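Local coordinates for CurF (Lyngbya majuscula, PDB 5DP2), which probably forms the cyclopropane ring in curacin A biosynthesis, as an NADP-binding enoyl reductase domain of a polyketide synthase, at residues E185-S191 with I203-S209; K194-L198 with S331-G335. One frame throughout, in Å; residues are numbered along the deposited sequence.

Contact 1 (E185-S191 with I203-S209); sequences EVFATTS and IKHVMNS. With NAP (NADP nicotinamide-adenine-dinucleotide phosphate), chain B.
Strand 205-208, the outermost on its side of the six-stranded parallel Rossmann sheet, runs beside strand 185-190 as the last step of a beta-alpha-beta unit, and Ala188 pairs with Val206 at its middle. Ala188 N gives a nearly straight bond to His205 O (2.9 Å, 172° at the hydrogen), and Ala188 O receives Met207 N. Thr190 repeats the pattern with Met207 O and Ser209 N. On the face turned to helix 214-221, the rings of Phe187 and His205 point the same way; their planes are 22° apart but slid, and His205 CD2 lies over the Phe187 face, 3.5 Å from Phe187 CE2. Met207 CE sits at the edge of that phenyl ring. Behind, Ile203 CG2 packs on Val186 CG1 and Ala188 CB. At the solvent end a long salt bridge joins Glu185 OE2 to Lys204 NZ (3.5 Å); one water links the same two atoms, and another joins Glu185 OE2 to His205 NE2. The opposite end binds the 2'-phosphate of NADP: with its hydroxyl anti to the carbonyl carbon (chi1 -64°), Ser191 grips NAP O2X twice, through N at 3.0 Å and through OG at 2.6 Å.

Contact 2 (K194-L198 with S331-G335); sequences KISVL and SKHIG. With NAP (NADP nicotinamide-adenine-dinucleotide phosphate), chain B.
Three hydrogen bonds hold the ammonium group of Lys194 between the loop 331-335 and the cofactor. Lys194 NZ reaches His333 O at 2.8 Å, in the plane of that carbonyl, and Ser331 O at 2.9 Å, there from well above the plane (58° out of it). A third bond runs from Lys194 NZ to NAP O1X of the 2'-phosphate, at 2.7 Å. The lysine chain leaves CB with CG anti to the carbonyl carbon (chi1 -57°), and its extended course beyond brings NZ from the start of helix 195-200 to the carbonyls of the loop. Two backbone carbonyls and a phosphate oxygen around one ammonium probably favour its charged form.

The loop adds its own polar side chains. Ser331 OG donates to a second oxygen of the same phosphate, NAP O3X, at 2.6 Å, while His333 turns to the diphosphate, His333 NE2 donating to NAP O1A at 2.9 Å (159° at the hydrogen) with the phosphorus PA near the ring plane. Ser331, the first residue past helix 321-329, has the positive phi of a Schellman motif. The beta-alpha-beta unit of the Rossmann fold here meets the loop that leads into strand 336-340 of the mixed sheet, with the 2'-phosphate of NADP bound by both. Recognition of this phosphate by a lysine and a serine is consistent with use of NADP rather than NAD.

Apolar packing lies behind the polar group. The side chains of Ile334 and Lys194 run alongside each other, head to tail, with Ile334 CD1 3.9 Å from Lys194 CD. Ile334 CD1 also meets Val197 CG1 at 4.0 Å, and Leu198 CD1 comes within 4.3 Å of Ile334 CD1.

The centres of the two contacts lie about 11 Å apart, on the same side of the chain's centre. Along the chain their segments alternate: strand 185-190, the start of helix 195-200, strand 205-208, and far later the loop 331-335. Contact 1 joins the two strands of one beta-alpha-beta unit, while contact 2 takes the helix of that unit to a distant loop. They touch directly where Thr190 CG2 packs on Leu198 CD2 (3.7 Å) and Val206 CG1 on Ile195 CG2. Both also meet the cofactor: Ser191, Lys194 and Ser331 share the oxygens of one 2'-phosphate, to whose site crossover unit and loop each contribute, with other residues such as Ser168 also binding NADP.

Contact 1 (E185-S191 with I203-S209)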
ATOM      1  N   GLU A 185     -12.927   8.132  15.718  1.00  7.40           N
ATOM      2  CA  GLU A 185     -11.948   8.354  16.788  1.00  8.09           C
ATOM      3  C   GLU A 185     -10.794   7.348  16.624  1.00  7.27           C
ATOM      4  O   GLU A 185     -10.993   6.144  16.797  1.00  7.85           O
ATOM      5  CB  GLU A 185     -12.576   8.201  18.154  1.00  9.05           C
ATOM      6  CG  GLU A 185     -11.594   8.584  19.237  1.00 10.97           C
ATOM      7  CD  GLU A 185     -12.121   8.467  20.651  1.00 12.52           C
ATOM      8  OE1 GLU A 185     -13.176   7.818  20.857  1.00 14.79           O
ATOM      9  OE2 GLU A 185     -11.441   8.988  21.556  1.00 18.12           O
ATOM     10  N   VAL A 186      -9.618   7.853  16.269  1.00  7.73           N
ATOM     11  CA  VAL A 186      -8.466   7.004  16.000  1.00  6.99           C
ATOM     12  C   VAL A 186      -7.704   6.675  17.294  1.00  6.55           C
ATOM     13  O   VAL A 186      -7.334   7.568  18.061  1.00  8.56           O
ATOM     14  CB  VAL A 186      -7.507   7.674  14.985  1.00  7.98           C
ATOM     15  CG1 VAL A 186      -6.185   6.929  14.885  1.00  8.42           C
ATOM     16  CG2 VAL A 186      -8.173   7.749  13.624  1.00  9.61           C
ATOM     17  N   PHE A 187      -7.423   5.391  17.454  1.00  6.03           N
ATOM     18  CA  PHE A 187      -6.478   4.868  18.426  1.00  6.34           C
ATOM     19  C   PHE A 187      -5.342   4.284  17.586  1.00  5.99           C
ATOM     20  O   PHE A 187      -5.596   3.489  16.697  1.00 10.45           O
ATOM     21  CB  PHE A 187      -7.127   3.772  19.271  1.00  6.95           C
ATOM     22  CG  PHE A 187      -8.245   4.241  20.167  1.00  7.23           C
ATOM     23  CD1 PHE A 187      -9.473   4.648  19.659  1.00  8.51           C
ATOM     24  CD2 PHE A 187      -8.088   4.252  21.532  1.00  9.53           C
ATOM     25  CE1 PHE A 187     -10.486   5.076  20.471  1.00 10.51           C
ATOM     26  CE2 PHE A 187      -9.107   4.680  22.357  1.00 11.34           C
ATOM     27  CZ  PHE A 187     -10.313   5.093  21.828  1.00 11.41           C
ATOM     28  N   ALA A 188      -4.124   4.719  17.789  1.00  5.84           N
ATOM     29  CA  ALA A 188      -3.004   4.293  16.935  1.00  6.13           C
ATOM     30  C   ALA A 188      -1.974   3.544  17.734  1.00  5.81           C
ATOM     31  O   ALA A 188      -1.757   3.816  18.919  1.00  7.21           O
ATOM     32  CB  ALA A 188      -2.364   5.521  16.302  1.00  7.01           C
ATOM     33  N   THR A 189      -1.301   2.610  17.061  1.00  5.26           N
ATOM     34  CA  THR A 189      -0.090   1.999  17.632  1.00  5.23           C
ATOM     35  C   THR A 189       1.085   2.218  16.693  1.00  5.11           C
ATOM     36  O   THR A 189       0.947   2.247  15.465  1.00  5.28           O
ATOM     37  CB  THR A 189      -0.242   0.507  17.955  1.00  6.06           C
ATOM     38  OG1 THR A 189      -0.223  -0.243  16.732  1.00  5.83           O
ATOM     39  CG2 THR A 189      -1.489   0.233  18.774  1.00  7.18           C
ATOM     40  N   THR A 190       2.267   2.369  17.288  1.00  5.31           N
ATOM     41  CA  THR A 190       3.512   2.494  16.538  1.00  5.25           C
ATOM     42  C   THR A 190       4.661   2.175  17.510  1.00  5.62           C
ATOM     43  O   THR A 190       4.472   2.011  18.715  1.00  6.32           O
ATOM     44  CB  THR A 190       3.653   3.908  15.914  1.00  5.40           C
ATOM     45  OG1 THR A 190       4.786   3.946  15.076  1.00  6.69           O
ATOM     46  CG2 THR A 190       3.806   4.989  16.964  1.00  6.19           C
ATOM     47  N   SER A 191       5.866   2.098  16.967  1.00  5.72           N
ATOM     48  CA  SER A 191       7.020   1.768  17.798  1.00  6.46           C
ATOM     49  C   SER A 191       7.327   2.937  18.748  1.00  6.56           C
ATOM     50  O   SER A 191       7.025   4.106  18.441  1.00  6.66           O
ATOM     51  CB  SER A 191       8.209   1.472  16.912  1.00  7.36           C
ATOM     52  OG  SER A 191       7.980   0.326  16.104  1.00  7.96           O
ATOM     53  N   ILE A 203      -2.869  12.875  16.695  1.00 11.70           N
ATOM     54  CA  ILE A 203      -3.565  11.727  17.247  0.78 11.03           C
ATOM     55  C   ILE A 203      -3.465  11.761  18.774  1.00 10.62           C
ATOM     56  O   ILE A 203      -2.377  11.828  19.335  1.00 10.41           O
ATOM     57  CB  ILE A 203      -2.997  10.391  16.687  0.78 10.30           C
ATOM     58  CG1 ILE A 203      -2.898  10.421  15.144  0.78 11.29           C
ATOM     59  CG2 ILE A 203      -3.836   9.214  17.150  0.78 12.38           C
ATOM     60  CD1 ILE A 203      -2.199   9.208  14.549  0.78 11.28           C
ATOM     61  N   LYS A 204      -4.608  11.720  19.435  1.00 12.10           N
ATOM     62  CA  LYS A 204      -4.686  11.783  20.890  0.50 12.14           C
ATOM     63  C   LYS A 204      -4.142  10.496  21.549  1.00 10.34           C
ATOM     64  O   LYS A 204      -3.305  10.541  22.465  1.00 12.65           O
ATOM     65  CB  LYS A 204      -6.160  12.030  21.269  0.50 13.50           C
ATOM     66  CG  LYS A 204      -6.462  12.235  22.748  0.50 15.65           C
ATOM     67  CD  LYS A 204      -7.906  12.707  22.983  0.50 15.01           C
ATOM     68  CE  LYS A 204      -8.879  11.552  23.075  0.50 16.96           C
ATOM     69  NZ  LYS A 204     -10.317  11.956  23.054  0.50 11.55           N
ATOM     70  N   HIS A 205      -4.663   9.346  21.120  1.00 10.65           N
ATOM     71  CA  HIS A 205      -4.331   8.068  21.748  1.00 10.53           C
ATOM     72  C   HIS A 205      -3.330   7.293  20.883  1.00  9.51           C
ATOM     73  O   HIS A 205      -3.689   6.786  19.828  1.00 11.61           O
ATOM     74  CB  HIS A 205      -5.582   7.207  21.945  1.00 13.40           C
ATOM     75  CG  HIS A 205      -6.585   7.782  22.897  1.00 15.97           C
ATOM     76  ND1 HIS A 205      -6.261   8.233  24.160  1.00 17.87           N
ATOM     77  CD2 HIS A 205      -7.925   7.918  22.788  1.00 18.18           C
ATOM     78  CE1 HIS A 205      -7.355   8.636  24.781  1.00 19.80           C
ATOM     79  NE2 HIS A 205      -8.379   8.445  23.971  1.00 20.69           N
ATOM     80  N   VAL A 206      -2.084   7.225  21.338  1.00  8.46           N
ATOM     81  CA  VAL A 206      -1.006   6.561  20.614  1.00  7.63           C
ATOM     82  C   VAL A 206      -0.284   5.649  21.612  1.00  8.33           C
ATOM     83  O   VAL A 206       0.123   6.087  22.685  1.00 11.48           O
ATOM     84  CB  VAL A 206      -0.011   7.548  19.981  1.00  7.71           C
ATOM     85  CG1 VAL A 206       0.984   6.774  19.117  1.00  8.01           C
ATOM     86  CG2 VAL A 206      -0.705   8.624  19.154  1.00  8.81           C
ATOM     87  N   MET A 207      -0.164   4.369  21.250  1.00  7.78           N
ATOM     88  CA  MET A 207       0.341   3.305  22.120  1.00  8.35           C
ATOM     89  C   MET A 207       1.454   2.551  21.409  1.00  7.02           C
ATOM     90  O   MET A 207       1.570   2.598  20.187  1.00  7.55           O
ATOM     91  CB  MET A 207      -0.810   2.308  22.460  1.00 10.97           C
ATOM     92  CG  MET A 207      -1.924   2.934  23.267  1.00 12.45           C
ATOM     93  SD  MET A 207      -3.454   2.010  23.189  1.00 13.73           S
ATOM     94  CE  MET A 207      -3.984   2.556  21.577  1.00 16.01           C
ATOM     95  N   ASN A 208       2.229   1.805  22.178  1.00  8.06           N
ATOM     96  CA  ASN A 208       3.287   0.968  21.638  1.00  7.63           C
ATOM     97  C   ASN A 208       2.719  -0.256  20.944  1.00  7.69           C
ATOM     98  O   ASN A 208       1.945  -1.028  21.531  1.00  9.43           O
ATOM     99  CB  ASN A 208       4.172   0.527  22.827  1.00  8.78           C
ATOM    100  CG  ASN A 208       5.357  -0.329  22.429  1.00  9.29           C
ATOM    101  OD1 ASN A 208       5.719  -0.419  21.272  1.00  8.85           O
ATOM    102  ND2 ASN A 208       5.988  -0.954  23.422  1.00 11.89           N
ATOM    103  N   SER A 209       3.130  -0.448  19.691  1.00  6.59           N
ATOM    104  CA  SER A 209       2.736  -1.593  18.901  1.00  6.97           C
ATOM    105  C   SER A 209       3.614  -2.833  19.067  1.00  6.92           C
ATOM    106  O   SER A 209       3.264  -3.897  18.564  1.00  8.01           O
ATOM    107  CB  SER A 209       2.848  -1.239  17.438  1.00  7.11           C
ATOM    108  OG  SER A 209       4.210  -0.908  17.178  1.00  7.51           O
TER
HETATM  109  PA  NAP B 401       4.687  -0.042   6.188  0.91  5.73           P
HETATM  110  O1A NAP B 401       5.192   1.287   5.742  0.91  5.89           O
HETATM  111  O2A NAP B 401       3.467  -0.110   7.032  0.91  7.21           O
HETATM  112  O5B NAP B 401       5.909  -0.789   6.896  0.91  6.09           O
HETATM  113  C5B NAP B 401       5.696  -1.936   7.729  0.91  6.88           C
HETATM  114  C4B NAP B 401       5.136  -1.581   9.090  0.91  6.87           C
HETATM  115  O4B NAP B 401       5.142  -2.742   9.887  0.91  8.01           O
HETATM  116  C3B NAP B 401       5.905  -0.517   9.815  0.91  7.47           C
HETATM  117  O3B NAP B 401       5.052   0.619   9.973  0.91  8.85           O
HETATM  118  C2B NAP B 401       6.287  -1.139  11.172  0.91  6.26           C
HETATM  119  O2B NAP B 401       6.043  -0.390  12.328  0.91  6.50           O
HETATM  120  C1B NAP B 401       5.379  -2.350  11.255  0.91  6.89           C
HETATM  121  N9A NAP B 401       5.976  -3.513  11.899  0.91  7.20           N
HETATM  122  C8A NAP B 401       6.768  -4.472  11.307  0.91  9.94           C
HETATM  123  N7A NAP B 401       7.137  -5.408  12.212  0.91 11.23           N
HETATM  124  C5A NAP B 401       6.571  -5.053  13.374  0.91  8.87           C
HETATM  125  C6A NAP B 401       6.555  -5.600  14.692  0.91 10.50           C
HETATM  126  N6A NAP B 401       7.227  -6.738  14.957  0.91 14.12           N
HETATM  127  N1A NAP B 401       5.863  -4.967  15.631  0.91 10.48           N
HETATM  128  C2A NAP B 401       5.208  -3.840  15.332  0.91  8.65           C
HETATM  129  N3A NAP B 401       5.147  -3.236  14.142  0.91  6.87           N
HETATM  130  C4A NAP B 401       5.838  -3.833  13.183  0.91  6.92           C
HETATM  131  O3  NAP B 401       4.460  -0.991   4.908  0.91  5.81           O
HETATM  132  PN  NAP B 401       3.257  -1.006   3.851  0.91  5.26           P
HETATM  133  O1N NAP B 401       3.849  -1.267   2.520  0.91  5.57           O
HETATM  134  O2N NAP B 401       2.379   0.198   4.029  0.91  6.92           O
HETATM  135  O5D NAP B 401       2.497  -2.306   4.281  0.91  7.01           O
HETATM  136  C5D NAP B 401       1.832  -2.332   5.566  0.91  8.65           C
HETATM  137  C4D NAP B 401       1.500  -3.797   5.949  0.91  8.42           C
HETATM  138  O4D NAP B 401       0.334  -4.165   5.260  0.91  9.49           O
HETATM  139  C3D NAP B 401       2.561  -4.825   5.537  0.91  9.11           C
HETATM  140  O3D NAP B 401       2.487  -5.924   6.454  0.91 12.73           O
HETATM  141  C2D NAP B 401       2.132  -5.216   4.146  0.91  9.79           C
HETATM  142  O2D NAP B 401       2.615  -6.522   3.818  0.91 14.82           O
HETATM  143  C1D NAP B 401       0.632  -5.152   4.257  0.91  8.87           C
HETATM  144  N1N NAP B 401      -0.188  -4.742   3.096  0.91  8.67           N
HETATM  145  C2N NAP B 401      -1.196  -5.540   2.677  0.91  8.23           C
HETATM  146  C3N NAP B 401      -2.013  -5.204   1.601  0.91  8.37           C
HETATM  147  C7N NAP B 401      -3.111  -6.120   1.183  0.91  8.67           C
HETATM  148  O7N NAP B 401      -3.632  -5.849   0.122  0.91 11.10           O
HETATM  149  N7N NAP B 401      -3.456  -7.157   1.993  0.91  9.26           N
HETATM  150  C4N NAP B 401      -1.784  -3.999   0.930  0.91  9.36           C
HETATM  151  C5N NAP B 401      -0.746  -3.194   1.380  0.91  9.48           C
HETATM  152  C6N NAP B 401       0.046  -3.576   2.470  0.91  9.50           C
HETATM  153  P2B NAP B 401       6.934   0.849  12.806  0.91  6.51           P
HETATM  154  O1X NAP B 401       6.701   1.965  11.797  0.91  6.19           O
HETATM  155  O2X NAP B 401       6.371   1.149  14.167  0.91  6.96           O
HETATM  156  O3X NAP B 401       8.369   0.381  12.816  0.91  7.91           O
HETATM  157  O   HOH W   1     -10.917   8.951  24.709  1.00 23.77           O
HETATM  158  O   HOH W   2     -12.850  10.924  23.076  1.00 47.73           O
HETATM  159  O   HOH W   3      -7.008   9.778  19.323  0.37 10.60           O
HETATM  160  O   HOH W   4      -7.215  10.553  17.966  0.50 12.63           O

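Contact 2 (K194-L198 with S331-G335)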
ATOM      1  N   LYS A 194       8.507   6.419  17.570  1.00  6.73           N
ATOM      2  CA  LYS A 194       7.615   7.109  16.641  1.00  6.55           C
ATOM      3  C   LYS A 194       6.354   7.636  17.300  1.00  6.67           C
ATOM      4  O   LYS A 194       5.598   8.375  16.657  1.00  7.33           O
ATOM      5  CB  LYS A 194       7.259   6.192  15.458  1.00  6.35           C
ATOM      6  CG  LYS A 194       8.472   5.682  14.701  1.00  6.68           C
ATOM      7  CD  LYS A 194       8.087   4.858  13.476  1.00  6.32           C
ATOM      8  CE  LYS A 194       9.292   4.188  12.842  1.00  7.02           C
ATOM      9  NZ  LYS A 194       8.944   3.518  11.555  1.00  7.11           N
ATOM     10  N   ILE A 195       6.120   7.298  18.571  1.00  6.94           N
ATOM     11  CA  ILE A 195       4.890   7.735  19.245  1.00  7.27           C
ATOM     12  C   ILE A 195       4.760   9.248  19.243  1.00  7.82           C
ATOM     13  O   ILE A 195       3.698   9.788  18.922  1.00  8.27           O
ATOM     14  CB  ILE A 195       4.824   7.145  20.676  1.00  7.61           C
ATOM     15  CG1 ILE A 195       4.571   5.626  20.584  1.00  7.32           C
ATOM     16  CG2 ILE A 195       3.747   7.851  21.501  1.00  8.72           C
ATOM     17  CD1 ILE A 195       4.597   4.886  21.912  1.00  8.92           C
ATOM     18  N   SER A 196       5.832   9.953  19.604  1.00  9.50           N
ATOM     19  CA  SER A 196       5.794  11.399  19.673  1.00 11.74           C
ATOM     20  C   SER A 196       5.461  12.011  18.321  1.00 11.66           C
ATOM     21  O   SER A 196       4.788  13.061  18.252  1.00 12.08           O
ATOM     22  CB  SER A 196       7.166  11.922  20.158  1.00 15.47           C
ATOM     23  OG  SER A 196       8.214  11.567  19.247  1.00 24.93           O
ATOM     24  N   VAL A 197       5.952  11.390  17.257  1.00 11.87           N
ATOM     25  CA  VAL A 197       5.711  11.880  15.915  1.00 12.37           C
ATOM     26  C   VAL A 197       4.204  11.818  15.596  1.00 10.55           C
ATOM     27  O   VAL A 197       3.620  12.766  15.066  1.00 11.87           O
ATOM     28  CB  VAL A 197       6.544  11.082  14.869  1.00 14.93           C
ATOM     29  CG1 VAL A 197       6.242  11.563  13.457  1.00 16.34           C
ATOM     30  CG2 VAL A 197       8.036  11.182  15.165  1.00 18.00           C
ATOM     31  N   LEU A 198       3.561  10.705  15.943  1.00  8.90           N
ATOM     32  CA  LEU A 198       2.137  10.550  15.672  1.00  8.71           C
ATOM     33  C   LEU A 198       1.289  11.486  16.571  1.00  8.79           C
ATOM     34  O   LEU A 198       0.265  12.030  16.139  1.00 10.22           O
ATOM     35  CB  LEU A 198       1.686   9.120  15.841  1.00  8.71           C
ATOM     36  CG  LEU A 198       1.901   8.281  14.579  1.00 14.19           C
ATOM     37  CD1 LEU A 198       3.208   8.388  13.824  1.00 16.76           C
ATOM     38  CD2 LEU A 198       1.496   6.874  14.823  1.00 13.44           C
ATOM     39  N   SER A 331      12.679  -0.057   9.040  1.00  9.92           N
ATOM     40  CA  SER A 331      11.561   0.706   9.526  1.00 10.52           C
ATOM     41  C   SER A 331      11.958   2.057  10.057  1.00 10.22           C
ATOM     42  O   SER A 331      11.589   2.441  11.172  1.00 11.99           O
ATOM     43  CB  SER A 331      10.791  -0.071  10.565  1.00 11.88           C
ATOM     44  OG  SER A 331       9.458   0.346  10.488  1.00 14.29           O
ATOM     45  N   LYS A 332      12.744   2.770   9.261  1.00  9.81           N
ATOM     46  CA  LYS A 332      13.280   4.070   9.624  1.00 10.78           C
ATOM     47  C   LYS A 332      12.359   5.225   9.293  1.00 11.13           C
ATOM     48  O   LYS A 332      12.735   6.382   9.473  1.00 15.32           O
ATOM     49  CB  LYS A 332      14.633   4.278   8.915  1.00 11.32           C
ATOM     50  CG  LYS A 332      15.693   3.286   9.303  1.00 13.46           C
ATOM     51  CD  LYS A 332      16.981   3.586   8.553  1.00 17.16           C
ATOM     52  CE  LYS A 332      18.154   2.805   9.066  1.00 22.40           C
ATOM     53  NZ  LYS A 332      19.423   3.281   8.447  1.00 25.85           N
ATOM     54  N   HIS A 333      11.165   4.903   8.815  1.00 10.02           N
ATOM     55  CA  HIS A 333      10.315   5.863   8.109  1.00  8.76           C
ATOM     56  C   HIS A 333       9.034   6.246   8.848  1.00  7.45           C
ATOM     57  O   HIS A 333       8.562   5.594   9.758  1.00  8.96           O
ATOM     58  CB  HIS A 333       9.917   5.226   6.774  1.00  8.83           C
ATOM     59  CG  HIS A 333       9.056   4.030   6.943  1.00  8.96           C
ATOM     60  ND1 HIS A 333       9.397   2.976   7.777  1.00 10.57           N
ATOM     61  CD2 HIS A 333       7.830   3.754   6.438  1.00  8.33           C
ATOM     62  CE1 HIS A 333       8.399   2.109   7.763  1.00 10.52           C
ATOM     63  NE2 HIS A 333       7.443   2.550   6.954  1.00  9.18           N
ATOM     64  N   ILE A 334       8.454   7.346   8.357  1.00  7.02           N
ATOM     65  CA  ILE A 334       7.048   7.682   8.556  1.00  6.44           C
ATOM     66  C   ILE A 334       6.461   7.863   7.151  1.00  6.02           C
ATOM     67  O   ILE A 334       6.979   8.687   6.377  1.00  7.73           O
ATOM     68  CB  ILE A 334       6.855   8.996   9.338  1.00  8.45           C
ATOM     69  CG1 ILE A 334       7.586   8.974  10.680  1.00 10.36           C
ATOM     70  CG2 ILE A 334       5.369   9.329   9.457  1.00  9.23           C
ATOM     71  CD1 ILE A 334       6.932   8.093  11.694  1.00 11.12           C
ATOM     72  N   GLY A 335       5.412   7.126   6.813  1.00  5.31           N
ATOM     73  CA  GLY A 335       4.785   7.310   5.493  1.00  5.51           C
ATOM     74  C   GLY A 335       5.406   6.429   4.427  1.00  5.09           C
ATOM     75  O   GLY A 335       5.433   5.189   4.578  1.00  6.76           O
TER
HETATM   76  PA  NAP B 401       4.687  -0.042   6.188  0.91  5.73           P
HETATM   77  O1A NAP B 401       5.192   1.287   5.742  0.91  5.89           O
HETATM   78  O2A NAP B 401       3.467  -0.110   7.032  0.91  7.21           O
HETATM   79  O5B NAP B 401       5.909  -0.789   6.896  0.91  6.09           O
HETATM   80  C5B NAP B 401       5.696  -1.936   7.729  0.91  6.88           C
HETATM   81  C4B NAP B 401       5.136  -1.581   9.090  0.91  6.87           C
HETATM   82  O4B NAP B 401       5.142  -2.742   9.887  0.91  8.01           O
HETATM   83  C3B NAP B 401       5.905  -0.517   9.815  0.91  7.47           C
HETATM   84  O3B NAP B 401       5.052   0.619   9.973  0.91  8.85           O
HETATM   85  C2B NAP B 401       6.287  -1.139  11.172  0.91  6.26           C
HETATM   86  O2B NAP B 401       6.043  -0.390  12.328  0.91  6.50           O
HETATM   87  C1B NAP B 401       5.379  -2.350  11.255  0.91  6.89           C
HETATM   88  N9A NAP B 401       5.976  -3.513  11.899  0.91  7.20           N
HETATM   89  C8A NAP B 401       6.768  -4.472  11.307  0.91  9.94           C
HETATM   90  N7A NAP B 401       7.137  -5.408  12.212  0.91 11.23           N
HETATM   91  C5A NAP B 401       6.571  -5.053  13.374  0.91  8.87           C
HETATM   92  C6A NAP B 401       6.555  -5.600  14.692  0.91 10.50           C
HETATM   93  N6A NAP B 401       7.227  -6.738  14.957  0.91 14.12           N
HETATM   94  N1A NAP B 401       5.863  -4.967  15.631  0.91 10.48           N
HETATM   95  C2A NAP B 401       5.208  -3.840  15.332  0.91  8.65           C
HETATM   96  N3A NAP B 401       5.147  -3.236  14.142  0.91  6.87           N
HETATM   97  C4A NAP B 401       5.838  -3.833  13.183  0.91  6.92           C
HETATM   98  O3  NAP B 401       4.460  -0.991   4.908  0.91  5.81           O
HETATM   99  PN  NAP B 401       3.257  -1.006   3.851  0.91  5.26           P
HETATM  100  O1N NAP B 401       3.849  -1.267   2.520  0.91  5.57           O
HETATM  101  O2N NAP B 401       2.379   0.198   4.029  0.91  6.92           O
HETATM  102  O5D NAP B 401       2.497  -2.306   4.281  0.91  7.01           O
HETATM  103  C5D NAP B 401       1.832  -2.332   5.566  0.91  8.65           C
HETATM  104  C4D NAP B 401       1.500  -3.797   5.949  0.91  8.42           C
HETATM  105  O4D NAP B 401       0.334  -4.165   5.260  0.91  9.49           O
HETATM  106  C3D NAP B 401       2.561  -4.825   5.537  0.91  9.11           C
HETATM  107  O3D NAP B 401       2.487  -5.924   6.454  0.91 12.73           O
HETATM  108  C2D NAP B 401       2.132  -5.216   4.146  0.91  9.79           C
HETATM  109  O2D NAP B 401       2.615  -6.522   3.818  0.91 14.82           O
HETATM  110  C1D NAP B 401       0.632  -5.152   4.257  0.91  8.87           C
HETATM  111  N1N NAP B 401      -0.188  -4.742   3.096  0.91  8.67           N
HETATM  112  C2N NAP B 401      -1.196  -5.540   2.677  0.91  8.23           C
HETATM  113  C3N NAP B 401      -2.013  -5.204   1.601  0.91  8.37           C
HETATM  114  C7N NAP B 401      -3.111  -6.120   1.183  0.91  8.67           C
HETATM  115  O7N NAP B 401      -3.632  -5.849   0.122  0.91 11.10           O
HETATM  116  N7N NAP B 401      -3.456  -7.157   1.993  0.91  9.26           N
HETATM  117  C4N NAP B 401      -1.784  -3.999   0.930  0.91  9.36           C
HETATM  118  C5N NAP B 401      -0.746  -3.194   1.380  0.91  9.48           C
HETATM  119  C6N NAP B 401       0.046  -3.576   2.470  0.91  9.50           C
HETATM  120  P2B NAP B 401       6.934   0.849  12.806  0.91  6.51           P
HETATM  121  O1X NAP B 401       6.701   1.965  11.797  0.91  6.19           O
HETATM  122  O2X NAP B 401       6.371   1.149  14.167  0.91  6.96           O
HETATM  123  O3X NAP B 401       8.369   0.381  12.816  0.91  7.91           O